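Local structure of phosphonopyruvate hydrolase (Variovorax sp., 2HJP) at the interface of chains A and B and the interface of chains A and C. The protein hydrolyses phosphonopyruvate to pyruvate and phosphate, cleaving its carbon–phosphorus bond with the help of a divalent metal ion such as magnesium, cobalt or manganese. Residues are numbered along the deposited sequence; one frame, centred on the assembly and turned at random. Chains: chain A/B/C, Phosphonopyruvate hydrolase.

Contact 1: the interface of chains A and B. Residues chain A 212-213, 216-217, 234, 237, 240; chain B 259-260, 263.
B:Ile259 presses its branched side chain between A:Pro216, A:Tyr234 and A:His237, at the A–B interface, probably that of the dimer, in this member of the PEP mutase/isocitrate lyase superfamily. This is the apolar, closely packed part. The CG2 methyl lies anti to the carbonyl carbon of its own residue, and this turns it toward the two rings: it meets A:Tyr234 CD1 at 3.5 Å and sits over one face of the A:His237 imidazole, toward the rim, 4.0 Å from the centroid. The other branch points to the proline ring, where B:Ile259 CG1 packs 3.7 Å from A:Pro216 CB; the terminal methyl is modelled impossibly close to the proline, so its placement is doubtful. A beta-branched chain suits the place because its two arms serve different walls.

The water-bridged side begins at B:Asp263. A:Arg240 NH2 forms a salt bridge with B:Asp263 OD2 at 2.9 Å. The bond is nearly straight (163° at H) and in the guanidinium plane, but it meets the carboxylate from above its plane. Water 1 bonds B:Asp263 OD2 at 2.6 Å and also joins A:Arg240 NH1, A:His237 NE2 and the A:Thr213 carbonyl. Water 2 links A:Arg240 NH2 to the B:Asp263 carbonyl, while water 3 connects A:Pro216 O with B:Ile259 N.

Contact 2: the interface of chains A and B. Residues chain A 25-26, 29, 73, 275-276; chain B 48-51.
A:Leu26 and A:Pro25, in the first turn of helix 25-34, meet the end of helix 43-49 of chain B. The backbone N of A:Leu26 donates to the carbonyl O of B:Ser49 at 2.9 Å (150° at H). Proline suits the position before it: having no N-H to satisfy, it starts the helix and offers its ring carbon CG to B:Tyr50 CD1 at 3.9 Å. With CG anti to the backbone N (chi1 176°), A:Leu26 runs its side chain past the B:Ala48 carbonyl, CD2 lying 3.5 Å from that oxygen. Across from it, A:Gln276 lays its aliphatic part alongside alanine, A:Gln276 CG 3.5 Å from B:Ala48 CA, a close approach that the small residue permits. B:Ala51, with positive phi, turns its methyl CB toward A:Thr73 CG2 at 3.8 Å.

Farther out, water 6 joins the A:Thr73 hydroxyl to B:Tyr50 O, water 4 joins it to B:Ala51 O, and water 5 links that last carbonyl with A:Gln276 O. Behind this layer the extended A:Lys29 reaches A:Leu275 O with its side-chain amino nitrogen NZ at 2.6 Å, tying helix 25-34 to the end of helix 269-275, which is likely to hold both walls in register. The site docks the segment after helix 43-49 against the partner subunit, probably supporting the dimer.

Contact 3: the interface of chains A and C. Residues chain A 277, 280-281, 284; chain C 93-94.
A:Val284 sets its CG2 methyl over the centre of the C:His93 imidazole, 3.3 Å from the centroid, a snug CH-pi contact. Its other methyl, CG1, is anti to the backbone N (chi1 168°) and reaches C:His93 CB at 3.6 Å, so the forked valine follows both the ring and its stem. A flat ring suits a methyl laid on its face, and an alanine in place of C:His93 would probably leave CG2 over a gap and deprive the A:Arg280 guanidinium of a neighbour. At the border of this centre C:Tyr94 comes in tip-first, its hydroxyl OH 3.3 Å from A:Met281 CB.

Farther out, A:Arg280 bends at chi3 (114°) to bring its guanidinium beside both aromatic residues. C:His93 NE2 lies above one face of that group, toward the rim, while C:Tyr94 CE1 lies at its edge, 3.8 Å from A:Arg280 NH2. Within this patch no N or O of one chain comes within bonding reach of the other. Water 8 connects A:Arg280 NH2 (2.8 Å) with the C:His93 carbonyl, and water 7 lies between A:Gly277 O and the tyrosine hydroxyl. A:Arg280, A:Met281 and A:Val284 lie on helix 278-288, the last of the chain, following helix 269-275; C:His93 and C:Tyr94 lie early in helix 89-102.

Contact 1: the interface of chains A and B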
loop_
_atom_site.group_PDB
_atom_site.type_symbol
_atom_site.label_atom_id
_atom_site.label_comp_id
_atom_site.label_asym_id
_atom_site.label_seq_id
_atom_site.Cartn_x
_atom_site.Cartn_y
_atom_site.Cartn_z
ATOM N N PRO A 212 -12.183 15.588 25.472
ATOM C CA PRO A 212 -11.672 16.222 26.698
ATOM C C PRO A 212 -10.214 16.066 27.061
ATOM O O PRO A 212 -9.868 16.258 28.205
ATOM C CB PRO A 212 -12.565 15.631 27.781
ATOM C CG PRO A 212 -12.744 14.192 27.304
ATOM C CD PRO A 212 -12.922 14.336 25.791
ATOM N N THR A 213 -9.375 15.732 26.069
ATOM C CA THR A 213 -7.948 15.501 26.278
ATOM C C THR A 213 -7.231 16.568 27.040
ATOM O O THR A 213 -6.458 16.225 27.938
ATOM C CB THR A 213 -7.225 15.328 24.928
ATOM O OG1 THR A 213 -7.862 14.267 24.240
ATOM C CG2 THR A 213 -5.719 15.025 25.106
ATOM N N PRO A 216 -8.919 17.099 31.236
ATOM C CA PRO A 216 -9.264 15.801 31.803
ATOM C C PRO A 216 -10.094 15.800 33.034
ATOM O O PRO A 216 -10.522 14.779 33.434
ATOM C CB PRO A 216 -7.911 15.144 32.055
ATOM C CG PRO A 216 -7.069 16.275 32.461
ATOM C CD PRO A 216 -7.484 17.380 31.466
ATOM N N GLN A 217 -10.308 16.942 33.641
ATOM C CA GLN A 217 -11.100 16.955 34.850
ATOM C C GLN A 217 -12.610 16.845 34.573
ATOM O O GLN A 217 -13.405 16.628 35.495
ATOM C CB GLN A 217 -10.749 18.191 35.692
ATOM C CG GLN A 217 -10.926 19.541 35.053
ATOM C CD GLN A 217 -9.748 20.062 34.225
ATOM O OE1 GLN A 217 -9.084 21.039 34.603
ATOM N NE2 GLN A 217 -9.511 19.458 33.092
ATOM N N TYR A 234 -11.657 9.645 23.705
ATOM C CA TYR A 234 -10.341 9.702 24.386
ATOM C C TYR A 234 -9.377 9.773 23.225
ATOM O O TYR A 234 -9.085 8.786 22.523
ATOM C CB TYR A 234 -10.232 8.507 25.288
ATOM C CG TYR A 234 -11.253 8.676 26.413
ATOM C CD1 TYR A 234 -11.150 9.731 27.302
ATOM C CD2 TYR A 234 -12.330 7.796 26.545
ATOM C CE1 TYR A 234 -12.110 9.917 28.327
ATOM C CE2 TYR A 234 -13.310 7.953 27.565
ATOM C CZ TYR A 234 -13.172 9.034 28.444
ATOM O OH TYR A 234 -14.114 9.219 29.415
ATOM N N HIS A 237 -4.745 8.619 24.335
ATOM C CA HIS A 237 -4.266 7.980 25.525
ATOM C C HIS A 237 -3.590 6.622 25.255
ATOM O O HIS A 237 -2.732 6.176 26.052
ATOM C CB HIS A 237 -5.427 7.853 26.518
ATOM C CG HIS A 237 -6.073 9.166 26.837
ATOM N ND1 HIS A 237 -6.998 9.759 25.995
ATOM C CD2 HIS A 237 -5.762 10.096 27.782
ATOM C CE1 HIS A 237 -7.214 11.010 26.401
ATOM N NE2 HIS A 237 -6.478 11.235 27.485
ATOM N N ARG A 240 0.028 7.443 24.172
ATOM C CA ARG A 240 0.718 8.021 25.307
ATOM C C ARG A 240 1.071 6.922 26.261
ATOM O O ARG A 240 2.227 6.849 26.684
ATOM C CB ARG A 240 -0.100 9.156 25.972
ATOM C CG ARG A 240 0.052 10.462 25.206
ATOM C CD ARG A 240 -1.179 11.415 25.501
ATOM N NE ARG A 240 -1.035 12.048 26.833
ATOM C CZ ARG A 240 -2.045 12.596 27.484
ATOM N NH1 ARG A 240 -3.295 12.605 26.908
ATOM N NH2 ARG A 240 -1.814 13.036 28.711
ATOM N N ILE B 259 -10.517 10.053 32.423
ATOM C CA ILE B 259 -9.058 10.178 32.426
ATOM C C ILE B 259 -8.528 11.123 33.489
ATOM O O ILE B 259 -7.327 11.449 33.493
ATOM C CB ILE B 259 -8.585 10.684 31.042
ATOM C CG1 ILE B 259 -9.305 12.008 30.654
ATOM C CG2 ILE B 259 -8.874 9.597 30.016
ATOM C CD1 ILE B 259 -8.748 13.258 31.311
ATOM N N ARG B 260 -9.402 11.578 34.397
ATOM C CA ARG B 260 -8.974 12.541 35.432
ATOM C C ARG B 260 -7.792 12.077 36.284
ATOM O O ARG B 260 -6.986 12.912 36.658
ATOM C CB ARG B 260 -10.157 12.932 36.358
ATOM C CG ARG B 260 -9.799 13.836 37.563
ATOM C CD ARG B 260 -11.048 14.098 38.481
ATOM N N ASP B 263 -4.481 10.701 33.669
ATOM C CA ASP B 263 -3.764 11.677 32.899
ATOM C C ASP B 263 -2.396 12.036 33.449
ATOM O O ASP B 263 -1.436 12.028 32.688
ATOM C CB ASP B 263 -4.588 12.960 32.731
ATOM C CG ASP B 263 -3.870 13.982 31.894
ATOM O OD1 ASP B 263 -3.264 14.895 32.480
ATOM O OD2 ASP B 263 -3.880 13.865 30.632
HETATM O O HOH W 1 -5.418 13.698 28.509
HETATM O O HOH W 2 0.282 13.464 30.808
HETATM O O HOH W 3 -12.099 12.805 32.471
#

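Contact 2: the interface of chains A and B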
loop_
_atom_site.group_PDB
_atom_site.type_symbol
_atom_site.label_atom_id
_atom_site.label_comp_id
_atom_site.label_asym_id
_atom_site.label_seq_id
_atom_site.Cartn_x
_atom_site.Cartn_y
_atom_site.Cartn_z
ATOM N N PRO A 25 -4.565 -2.306 15.059
ATOM C CA PRO A 25 -5.671 -3.241 15.390
ATOM C C PRO A 25 -5.544 -3.894 16.792
ATOM O O PRO A 25 -6.550 -4.173 17.444
ATOM C CB PRO A 25 -5.587 -4.287 14.285
ATOM C CG PRO A 25 -5.121 -3.458 13.073
ATOM C CD PRO A 25 -4.015 -2.621 13.728
ATOM N N LEU A 26 -4.309 -4.152 17.234
ATOM C CA LEU A 26 -4.140 -4.762 18.543
ATOM C C LEU A 26 -4.685 -3.805 19.640
ATOM O O LEU A 26 -5.427 -4.211 20.525
ATOM C CB LEU A 26 -2.647 -5.163 18.809
ATOM C CG LEU A 26 -2.274 -5.747 20.196
ATOM C CD1 LEU A 26 -3.025 -7.012 20.438
ATOM C CD2 LEU A 26 -0.778 -6.026 20.336
ATOM N N LYS A 29 -8.333 -3.756 19.534
ATOM C CA LYS A 29 -8.872 -4.946 20.196
ATOM C C LYS A 29 -8.841 -4.774 21.725
ATOM O O LYS A 29 -9.810 -5.161 22.427
ATOM C CB LYS A 29 -8.093 -6.193 19.760
ATOM C CG LYS A 29 -8.603 -7.541 20.342
ATOM C CD LYS A 29 -7.896 -8.705 19.582
ATOM C CE LYS A 29 -8.518 -10.065 19.865
ATOM N NZ LYS A 29 -7.813 -11.142 19.089
ATOM N N THR A 73 -10.843 -6.179 12.563
ATOM C CA THR A 73 -10.437 -6.827 13.802
ATOM C C THR A 73 -11.493 -6.648 14.920
ATOM O O THR A 73 -11.666 -7.536 15.703
ATOM C CB THR A 73 -9.092 -6.222 14.275
ATOM O OG1 THR A 73 -8.105 -6.500 13.283
ATOM C CG2 THR A 73 -8.583 -6.793 15.637
ATOM N N LEU A 275 -3.903 -12.914 21.955
ATOM C CA LEU A 275 -4.476 -11.681 21.432
ATOM C C LEU A 275 -4.401 -11.682 19.901
ATOM O O LEU A 275 -5.174 -11.002 19.234
ATOM C CB LEU A 275 -3.713 -10.462 21.982
ATOM C CG LEU A 275 -4.198 -10.012 23.382
ATOM C CD1 LEU A 275 -3.213 -9.030 23.964
ATOM C CD2 LEU A 275 -5.611 -9.383 23.268
ATOM N N GLN A 276 -3.469 -12.457 19.362
ATOM C CA GLN A 276 -3.331 -12.592 17.924
ATOM C C GLN A 276 -4.365 -13.522 17.268
ATOM O O GLN A 276 -4.386 -13.659 16.063
ATOM C CB GLN A 276 -1.924 -13.126 17.606
ATOM C CG GLN A 276 -0.802 -12.065 17.629
ATOM C CD GLN A 276 0.565 -12.767 17.494
ATOM O OE1 GLN A 276 0.897 -13.684 18.292
ATOM N NE2 GLN A 276 1.346 -12.377 16.481
ATOM N N ALA B 48 1.678 -9.234 15.537
ATOM C CA ALA B 48 0.936 -9.099 16.800
ATOM C C ALA B 48 0.211 -7.747 16.804
ATOM O O ALA B 48 -0.953 -7.641 17.249
ATOM C CB ALA B 48 1.897 -9.216 18.016
ATOM N N SER B 49 0.861 -6.702 16.298
ATOM C CA SER B 49 0.237 -5.372 16.307
ATOM C C SER B 49 -1.026 -5.305 15.401
ATOM O O SER B 49 -1.924 -4.497 15.619
ATOM C CB SER B 49 1.272 -4.301 15.928
ATOM O OG SER B 49 1.548 -4.316 14.554
ATOM N N TYR B 50 -1.122 -6.259 14.478
ATOM C CA TYR B 50 -2.258 -6.436 13.565
ATOM C C TYR B 50 -3.192 -7.470 14.108
ATOM O O TYR B 50 -4.193 -7.772 13.502
ATOM C CB TYR B 50 -1.754 -6.874 12.169
ATOM C CG TYR B 50 -1.472 -5.635 11.330
ATOM C CD1 TYR B 50 -2.500 -5.004 10.598
ATOM C CD2 TYR B 50 -0.204 -5.048 11.316
ATOM C CE1 TYR B 50 -2.252 -3.804 9.884
ATOM C CE2 TYR B 50 0.061 -3.820 10.592
ATOM C CZ TYR B 50 -0.957 -3.229 9.897
ATOM O OH TYR B 50 -0.726 -2.079 9.187
ATOM N N ALA B 51 -2.872 -8.031 15.267
ATOM C CA ALA B 51 -3.749 -9.022 15.858
ATOM C C ALA B 51 -3.997 -10.228 14.949
ATOM O O ALA B 51 -5.156 -10.684 14.799
ATOM C CB ALA B 51 -5.164 -8.348 16.305
HETATM O O HOH W 4 -7.283 -9.073 13.426
HETATM O O HOH W 5 -6.463 -13.370 13.923
HETATM O O HOH W 6 -5.570 -6.560 11.197
#

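Contact 3: the interface of chains A and C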
loop_
_atom_site.group_PDB
_atom_site.type_symbol
_atom_site.label_atom_id
_atom_site.label_comp_id
_atom_site.label_asym_id
_atom_site.label_seq_id
_atom_site.Cartn_x
_atom_site.Cartn_y
_atom_site.Cartn_z
ATOM N N GLY A 277 -5.205 -14.171 18.061
ATOM C CA GLY A 277 -6.217 -15.050 17.496
ATOM C C GLY A 277 -5.682 -16.466 17.279
ATOM O O GLY A 277 -6.194 -17.213 16.404
ATOM N N ARG A 280 -8.438 -19.325 17.166
ATOM C CA ARG A 280 -9.141 -19.409 15.914
ATOM C C ARG A 280 -8.241 -20.089 14.870
ATOM O O ARG A 280 -8.645 -21.026 14.189
ATOM C CB ARG A 280 -9.557 -18.005 15.463
ATOM C CG ARG A 280 -10.267 -18.034 14.113
ATOM C CD ARG A 280 -10.889 -16.711 13.724
ATOM N NE ARG A 280 -10.240 -16.117 12.549
ATOM C CZ ARG A 280 -10.889 -15.683 11.476
ATOM N NH1 ARG A 280 -12.217 -15.781 11.408
ATOM N NH2 ARG A 280 -10.213 -15.117 10.483
ATOM N N MET A 281 -7.004 -19.633 14.769
ATOM C CA MET A 281 -6.102 -20.221 13.822
ATOM C C MET A 281 -5.923 -21.718 14.066
ATOM O O MET A 281 -5.837 -22.484 13.101
ATOM C CB MET A 281 -4.730 -19.504 13.808
ATOM C CG MET A 281 -3.782 -20.086 12.742
ATOM S SD MET A 281 -2.111 -19.477 12.722
ATOM C CE MET A 281 -1.580 -19.862 14.423
ATOM N N VAL A 284 -8.846 -23.479 12.601
ATOM C CA VAL A 284 -8.732 -23.509 11.151
ATOM C C VAL A 284 -7.718 -24.584 10.690
ATOM O O VAL A 284 -8.010 -25.395 9.769
ATOM C CB VAL A 284 -8.403 -22.099 10.600
ATOM C CG1 VAL A 284 -7.969 -22.173 9.080
ATOM C CG2 VAL A 284 -9.658 -21.224 10.651
ATOM N N HIS C 93 -7.845 -19.315 4.372
ATOM C CA HIS C 93 -8.859 -18.820 5.324
ATOM C C HIS C 93 -8.780 -17.359 5.646
ATOM O O HIS C 93 -9.799 -16.691 5.822
ATOM C CB HIS C 93 -8.723 -19.612 6.632
ATOM C CG HIS C 93 -9.878 -19.430 7.536
ATOM N ND1 HIS C 93 -10.983 -20.249 7.494
ATOM C CD2 HIS C 93 -10.101 -18.534 8.516
ATOM C CE1 HIS C 93 -11.830 -19.863 8.424
ATOM N NE2 HIS C 93 -11.321 -18.832 9.062
ATOM N N TYR C 94 -7.557 -16.844 5.714
ATOM C CA TYR C 94 -7.336 -15.450 6.028
ATOM C C TYR C 94 -7.403 -14.567 4.784
ATOM O O TYR C 94 -7.770 -13.410 4.867
ATOM C CB TYR C 94 -5.960 -15.233 6.728
ATOM C CG TYR C 94 -5.966 -15.675 8.194
ATOM C CD1 TYR C 94 -6.398 -14.809 9.207
ATOM C CD2 TYR C 94 -5.587 -16.950 8.547
ATOM C CE1 TYR C 94 -6.450 -15.230 10.576
ATOM C CE2 TYR C 94 -5.628 -17.394 9.916
ATOM C CZ TYR C 94 -6.063 -16.519 10.924
ATOM O OH TYR C 94 -6.146 -16.947 12.248
HETATM O O HOH W 7 -6.876 -15.601 14.098
HETATM O O HOH W 8 -11.544 -15.758 8.104
#

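Contact 1 and contact 2 belong to the same A–B interface, their C-alpha centres about 24 Å apart, whereas contact 3 joins chain A to chain C. Only about 13 Å separates the C-alpha centres of contact 2 and contact 3, and the chain carries directly from one to the other: A:Gln276 serves the former and A:Gly277, its neighbour, the latter. The C-terminal region of chain A thus touches two different subunits, which fits a tetramer assembled from dimers. Contact 1 lies about 36 Å from contact 3, centre to centre. Its centre is about 16 Å from A:Asp54, the presumed nucleophile, against about 34 Å for contact 3.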